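Local coordinates for protein putative xanthine dehydrogenase YAGS fad-binding subunit (Escherichia coli, PDB 5G5G) that probably oxidises aldehydes at a molybdenum centre carrying a pterin cytosine dinucleotide, as part of a three-chain periplasmic aldehyde oxidase with iron-sulfur and flavin cofactors, at residues Asn310-Val320 with Leu336-Asn347. Sequence-based numbering, arbitrary orientation.
Sequences NLPGGTPETAV and LRLATLDLPEGN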
ATOM      1  N   ASN C 310      17.250  -3.423  15.725  1.00 14.75           N
ATOM      2  CA  ASN C 310      17.633  -3.872  14.398  1.00 15.09           C
ATOM      3  C   ASN C 310      18.591  -5.037  14.483  1.00 15.61           C
ATOM      4  O   ASN C 310      19.091  -5.399  15.579  1.00 15.51           O
ATOM      5  CB  ASN C 310      18.295  -2.697  13.602  1.00 14.83           C
ATOM      6  CG  ASN C 310      17.909  -2.693  12.154  1.00 14.58           C
ATOM      7  OD1 ASN C 310      17.677  -3.762  11.563  1.00 14.42           O
ATOM      8  ND2 ASN C 310      17.847  -1.512  11.558  1.00 13.36           N
ATOM      9  N   LEU C 311      18.917  -5.582  13.306  1.00 15.20           N
ATOM     10  CA  LEU C 311      19.909  -6.621  13.196  1.00 16.75           C
ATOM     11  C   LEU C 311      21.242  -5.992  13.585  1.00 17.25           C
ATOM     12  O   LEU C 311      21.362  -4.769  13.483  1.00 16.70           O
ATOM     13  CB  LEU C 311      19.998  -7.105  11.749  1.00 16.36           C
ATOM     14  CG  LEU C 311      18.777  -7.872  11.278  1.00 16.27           C
ATOM     15  CD1 LEU C 311      18.854  -8.062   9.780  1.00 16.72           C
ATOM     16  CD2 LEU C 311      18.696  -9.228  11.944  1.00 17.02           C
ATOM     17  N   PRO C 312      22.222  -6.793  14.023  1.00 18.83           N
ATOM     18  CA  PRO C 312      23.532  -6.207  14.374  1.00 19.79           C
ATOM     19  C   PRO C 312      24.144  -5.331  13.257  1.00 20.51           C
ATOM     20  O   PRO C 312      24.193  -5.748  12.086  1.00 19.67           O
ATOM     21  CB  PRO C 312      24.414  -7.427  14.571  1.00 20.96           C
ATOM     22  CG  PRO C 312      23.490  -8.504  15.018  1.00 20.69           C
ATOM     23  CD  PRO C 312      22.242  -8.261  14.183  1.00 19.88           C
ATOM     24  N   GLY C 313      24.571  -4.131  13.635  1.00 20.58           N
ATOM     25  CA  GLY C 313      25.102  -3.183  12.696  1.00 21.20           C
ATOM     26  C   GLY C 313      24.073  -2.362  11.958  1.00 20.67           C
ATOM     27  O   GLY C 313      24.439  -1.497  11.174  1.00 21.28           O
ATOM     28  N   GLY C 314      22.776  -2.620  12.178  1.00 19.33           N
ATOM     29  CA  GLY C 314      21.759  -1.842  11.514  1.00 18.80           C
ATOM     30  C   GLY C 314      21.500  -0.475  12.116  1.00 18.80           C
ATOM     31  O   GLY C 314      22.026  -0.120  13.174  1.00 19.09           O
ATOM     32  N   THR C 315      20.725   0.289  11.388  1.00 18.31           N
ATOM     33  CA  THR C 315      20.459   1.694  11.762  1.00 18.46           C
ATOM     34  C   THR C 315      19.380   1.815  12.876  1.00 18.17           C
ATOM     35  O   THR C 315      18.408   1.073  12.869  1.00 16.35           O
ATOM     36  CB  THR C 315      19.993   2.519  10.545  1.00 18.61           C
ATOM     37  OG1 THR C 315      19.765   3.864  10.954  1.00 20.61           O
ATOM     38  CG2 THR C 315      18.699   2.061   9.955  1.00 18.98           C
ATOM     39  N   PRO C 316      19.539   2.806  13.783  1.00 17.94           N
ATOM     40  CA  PRO C 316      18.391   3.171  14.607  1.00 18.20           C
ATOM     41  C   PRO C 316      17.345   3.934  13.819  1.00 16.80           C
ATOM     42  O   PRO C 316      17.596   4.431  12.732  1.00 17.60           O
ATOM     43  CB  PRO C 316      18.979   4.107  15.673  1.00 18.94           C
ATOM     44  CG  PRO C 316      20.283   4.586  15.124  1.00 19.80           C
ATOM     45  CD  PRO C 316      20.746   3.602  14.082  1.00 18.75           C
ATOM     46  N   GLU C 317      16.147   3.998  14.368  1.00 16.48           N
ATOM     47  CA  GLU C 317      15.126   4.928  13.843  1.00 16.11           C
ATOM     48  C   GLU C 317      15.332   6.286  14.584  1.00 15.94           C
ATOM     49  O   GLU C 317      15.205   6.389  15.808  1.00 15.04           O
ATOM     50  CB  GLU C 317      13.725   4.337  14.010  1.00 15.79           C
ATOM     51  CG  GLU C 317      12.585   5.189  13.409  1.00 15.60           C
ATOM     52  CD  GLU C 317      12.556   5.318  11.872  1.00 16.17           C
ATOM     53  OE1 GLU C 317      13.387   4.692  11.194  1.00 16.76           O
ATOM     54  OE2 GLU C 317      11.633   5.963  11.330  1.00 15.36           O
ATOM     55  N   THR C 318      15.723   7.298  13.827  1.00 16.87           N
ATOM     56  CA  THR C 318      16.274   8.559  14.410  1.00 17.68           C
ATOM     57  C   THR C 318      15.134   9.471  14.895  1.00 15.82           C
ATOM     58  O   THR C 318      15.000  10.624  14.469  1.00 15.66           O
ATOM     59  CB  THR C 318      17.213   9.259  13.413  1.00 18.93           C
ATOM     60  OG1 THR C 318      16.610   9.313  12.117  1.00 20.82           O
ATOM     61  CG2 THR C 318      18.493   8.455  13.300  1.00 21.34           C
ATOM     62  N   ALA C 319      14.393   8.972  15.871  1.00 14.48           N
ATOM     63  CA  ALA C 319      13.158   9.618  16.285  1.00 14.36           C
ATOM     64  C   ALA C 319      13.266  10.823  17.247  1.00 14.47           C
ATOM     65  O   ALA C 319      12.250  11.392  17.570  1.00 14.38           O
ATOM     66  CB  ALA C 319      12.221   8.570  16.868  1.00 13.93           C
ATOM     67  N   VAL C 320      14.462  11.226  17.643  1.00 14.81           N
ATOM     68  CA  VAL C 320      14.603  12.335  18.606  1.00 16.25           C
ATOM     69  C   VAL C 320      15.151  13.568  17.940  1.00 16.55           C
ATOM     70  O   VAL C 320      15.171  14.620  18.547  1.00 16.64           O
ATOM     71  CB  VAL C 320      15.449  11.945  19.819  1.00 16.85           C
ATOM     72  CG1 VAL C 320      14.869  10.703  20.471  1.00 17.35           C
ATOM     73  CG2 VAL C 320      16.894  11.700  19.435  1.00 17.67           C
ATOM     74  N   LEU C 336      19.238   8.310  21.671  1.00 17.27           N
ATOM     75  CA  LEU C 336      18.780   7.078  21.034  1.00 17.28           C
ATOM     76  C   LEU C 336      19.280   5.864  21.779  1.00 17.30           C
ATOM     77  O   LEU C 336      20.396   5.859  22.332  1.00 18.19           O
ATOM     78  CB  LEU C 336      19.227   6.986  19.552  1.00 17.64           C
ATOM     79  CG  LEU C 336      18.692   8.047  18.606  1.00 17.77           C
ATOM     80  CD1 LEU C 336      19.322   7.864  17.221  1.00 18.03           C
ATOM     81  CD2 LEU C 336      17.166   8.008  18.566  1.00 17.15           C
ATOM     82  N   ARG C 337      18.469   4.808  21.757  1.00 17.35           N
ATOM     83  CA  ARG C 337      18.828   3.525  22.348  1.00 17.92           C
ATOM     84  C   ARG C 337      18.521   2.448  21.306  1.00 17.66           C
ATOM     85  O   ARG C 337      17.388   2.366  20.815  1.00 16.38           O
ATOM     86  CB  ARG C 337      18.048   3.318  23.617  1.00 18.79           C
ATOM     87  CG  ARG C 337      18.196   4.472  24.669  1.00 20.01           C
ATOM     88  CD  ARG C 337      19.494   4.393  25.323  1.00 22.00           C
ATOM     89  NE  ARG C 337      19.615   5.482  26.329  1.00 24.39           N
ATOM     90  CZ  ARG C 337      20.075   6.715  26.097  1.00 23.69           C
ATOM     91  NH1 ARG C 337      20.538   7.048  24.905  1.00 22.32           N
ATOM     92  NH2 ARG C 337      20.190   7.578  27.128  1.00 24.46           N
ATOM     93  N   LEU C 338      19.526   1.633  20.990  1.00 17.57           N
ATOM     94  CA  LEU C 338      19.405   0.671  19.903  1.00 18.08           C
ATOM     95  C   LEU C 338      19.501  -0.759  20.442  1.00 18.10           C
ATOM     96  O   LEU C 338      20.575  -1.181  20.892  1.00 18.94           O
ATOM     97  CB  LEU C 338      20.506   0.958  18.859  1.00 18.40           C
ATOM     98  CG  LEU C 338      20.450   0.038  17.635  1.00 18.91           C
ATOM     99  CD1 LEU C 338      19.143   0.070  16.890  1.00 18.58           C
ATOM    100  CD2 LEU C 338      21.621   0.426  16.757  1.00 19.93           C
ATOM    101  N   ALA C 339      18.396  -1.490  20.404  1.00 17.49           N
ATOM    102  CA  ALA C 339      18.393  -2.912  20.774  1.00 18.68           C
ATOM    103  C   ALA C 339      18.792  -3.746  19.577  1.00 18.66           C
ATOM    104  O   ALA C 339      18.675  -3.307  18.425  1.00 17.93           O
ATOM    105  CB  ALA C 339      17.014  -3.341  21.245  1.00 18.57           C
ATOM    106  N   THR C 340      19.183  -4.983  19.879  1.00 19.81           N
ATOM    107  CA  THR C 340      19.374  -5.993  18.843  1.00 20.75           C
ATOM    108  C   THR C 340      18.125  -6.857  18.714  1.00 20.08           C
ATOM    109  O   THR C 340      17.722  -7.501  19.670  1.00 19.73           O
ATOM    110  CB  THR C 340      20.618  -6.822  19.153  1.00 23.06           C
ATOM    111  OG1 THR C 340      21.714  -5.916  19.112  1.00 23.21           O
ATOM    112  CG2 THR C 340      20.835  -7.899  18.084  1.00 24.29           C
ATOM    113  N   LEU C 341      17.546  -6.875  17.517  1.00 18.59           N
ATOM    114  CA  LEU C 341      16.375  -7.710  17.243  1.00 18.04           C
ATOM    115  C   LEU C 341      16.658  -8.505  15.990  1.00 18.09           C
ATOM    116  O   LEU C 341      17.190  -7.943  15.050  1.00 17.79           O
ATOM    117  CB  LEU C 341      15.085  -6.904  17.047  1.00 17.52           C
ATOM    118  CG  LEU C 341      14.552  -6.013  18.211  1.00 17.60           C
ATOM    119  CD1 LEU C 341      13.344  -5.208  17.771  1.00 17.04           C
ATOM    120  CD2 LEU C 341      14.218  -6.894  19.416  1.00 18.00           C
ATOM    121  N   ASP C 342      16.199  -9.762  15.980  1.00 18.33           N
ATOM    122  CA  ASP C 342      16.397 -10.680  14.878  1.00 18.63           C
ATOM    123  C   ASP C 342      15.204 -10.733  13.950  1.00 17.61           C
ATOM    124  O   ASP C 342      14.974 -11.731  13.283  1.00 17.07           O
ATOM    125  CB  ASP C 342      16.700 -12.075  15.450  1.00 20.26           C
ATOM    126  CG  ASP C 342      17.963 -12.077  16.270  1.00 21.96           C
ATOM    127  OD1 ASP C 342      19.008 -11.850  15.635  1.00 22.31           O
ATOM    128  OD2 ASP C 342      17.894 -12.213  17.540  1.00 22.59           O
ATOM    129  N   LEU C 343      14.391  -9.688  13.947  1.00 16.68           N
ATOM    130  CA  LEU C 343      13.392  -9.479  12.927  1.00 16.20           C
ATOM    131  C   LEU C 343      14.089  -9.086  11.617  1.00 15.30           C
ATOM    132  O   LEU C 343      15.301  -8.876  11.590  1.00 14.73           O
ATOM    133  CB  LEU C 343      12.463  -8.368  13.366  1.00 16.35           C
ATOM    134  CG  LEU C 343      11.525  -8.677  14.528  1.00 16.88           C
ATOM    135  CD1 LEU C 343      10.888  -7.405  15.049  1.00 16.96           C
ATOM    136  CD2 LEU C 343      10.446  -9.673  14.128  1.00 17.50           C
ATOM    137  N   PRO C 344      13.327  -8.989  10.514  1.00 14.73           N
ATOM    138  CA  PRO C 344      13.919  -8.493   9.278  1.00 14.77           C
ATOM    139  C   PRO C 344      14.574  -7.100   9.454  1.00 14.52           C
ATOM    140  O   PRO C 344      14.329  -6.424  10.495  1.00 14.09           O
ATOM    141  CB  PRO C 344      12.725  -8.464   8.328  1.00 14.77           C
ATOM    142  CG  PRO C 344      11.905  -9.663   8.788  1.00 14.10           C
ATOM    143  CD  PRO C 344      11.949  -9.485  10.293  1.00 14.68           C
ATOM    144  N   GLU C 345      15.401  -6.730   8.496  1.00 13.84           N
ATOM    145  CA  GLU C 345      16.170  -5.480   8.561  1.00 14.66           C
ATOM    146  C   GLU C 345      15.243  -4.267   8.654  1.00 13.45           C
ATOM    147  O   GLU C 345      14.427  -4.030   7.771  1.00 12.78           O
ATOM    148  CB  GLU C 345      17.037  -5.291   7.308  1.00 15.38           C
ATOM    149  CG  GLU C 345      17.997  -4.107   7.344  1.00 16.45           C
ATOM    150  CD  GLU C 345      18.789  -4.000   6.063  1.00 17.52           C
ATOM    151  OE1 GLU C 345      19.574  -4.935   5.758  1.00 18.35           O
ATOM    152  OE2 GLU C 345      18.657  -2.969   5.382  1.00 17.41           O
ATOM    153  N   GLY C 346      15.454  -3.456   9.679  1.00 13.12           N
ATOM    154  CA  GLY C 346      14.848  -2.161   9.789  1.00 12.88           C
ATOM    155  C   GLY C 346      15.615  -1.169   8.936  1.00 12.99           C
ATOM    156  O   GLY C 346      16.854  -1.189   8.875  1.00 13.36           O
ATOM    157  N   ASN C 347      14.891  -0.286   8.276  1.00 13.45           N
ATOM    158  CA  ASN C 347      15.566   0.720   7.469  1.00 13.28           C
ATOM    159  C   ASN C 347      14.580   1.822   7.091  1.00 12.74           C
ATOM    160  O   ASN C 347      13.433   1.850   7.559  1.00 11.90           O
ATOM    161  CB  ASN C 347      16.247   0.082   6.226  1.00 13.39           C
ATOM    162  CG  ASN C 347      17.605   0.707   5.910  1.00 14.20           C
ATOM    163  OD1 ASN C 347      17.761   1.954   5.907  1.00 13.69           O
ATOM    164  ND2 ASN C 347      18.553  -0.125   5.578  1.00 14.76           N
TER
HETATM  165  O   HOH W   1      19.787  -1.038   8.873  1.00 17.47           O
HETATM  166  O   HOH W   2      12.531   4.384   8.614  1.00 14.16           O
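Asn310 joins the two segments with both its backbone and its carboxamide. Asn310 N donates to Ala339 O (3.1 Å), and Asn310 O receives Leu341 N (2.9 Å), a parallel bridge that ends the pairing of strand 299-310 with strand 331-340. The carboxamide grips Gly346 at both ends: Gly346 N gives to Asn310 OD1 at 2.9 Å, and Asn310 ND2 gives to Gly346 O in a nearly straight bond (169°), with that oxygen in the amide plane. Asparagine suits the place because each end has a second partner. OD1 also accepts from Leu311 N, while the other N-H of Asn310 ND2 runs to Thr315 O, on a lone pair in the carbonyl plane (3.0 Å), so the amide's rotation is fixed. With an alanine in place of Asn310, Gly346 N, Leu311 N and Thr315 O would probably lose these partners, leaving the turn and residues 345-347 freer to shift. Water 1 accepts from Thr315 N and donates to Gly346 O; water 2 donates to Glu317 OE1 and to Asn347 O, while Glu317 OE2 binds Arg282 and Gly353 N. Leu336, its CG anti to the carbonyl carbon (chi1 -63°), sets CD1 against Pro316 CG (4.0 Å) and CD2 against Val320 CG2 (3.8 Å), while Leu338 CD1 lies against Pro316 CA and CB. Leu311-Gly314 form a type II beta turn whose third residue, Gly313, has a positive phi (83°) that glycine adopts easily. These loops follow two adjacent parallel strands of the molybdopterin cofactor-binding domain, and Asn347 leads into Ala348, Met349 and Arg350 of the molybdenum pocket.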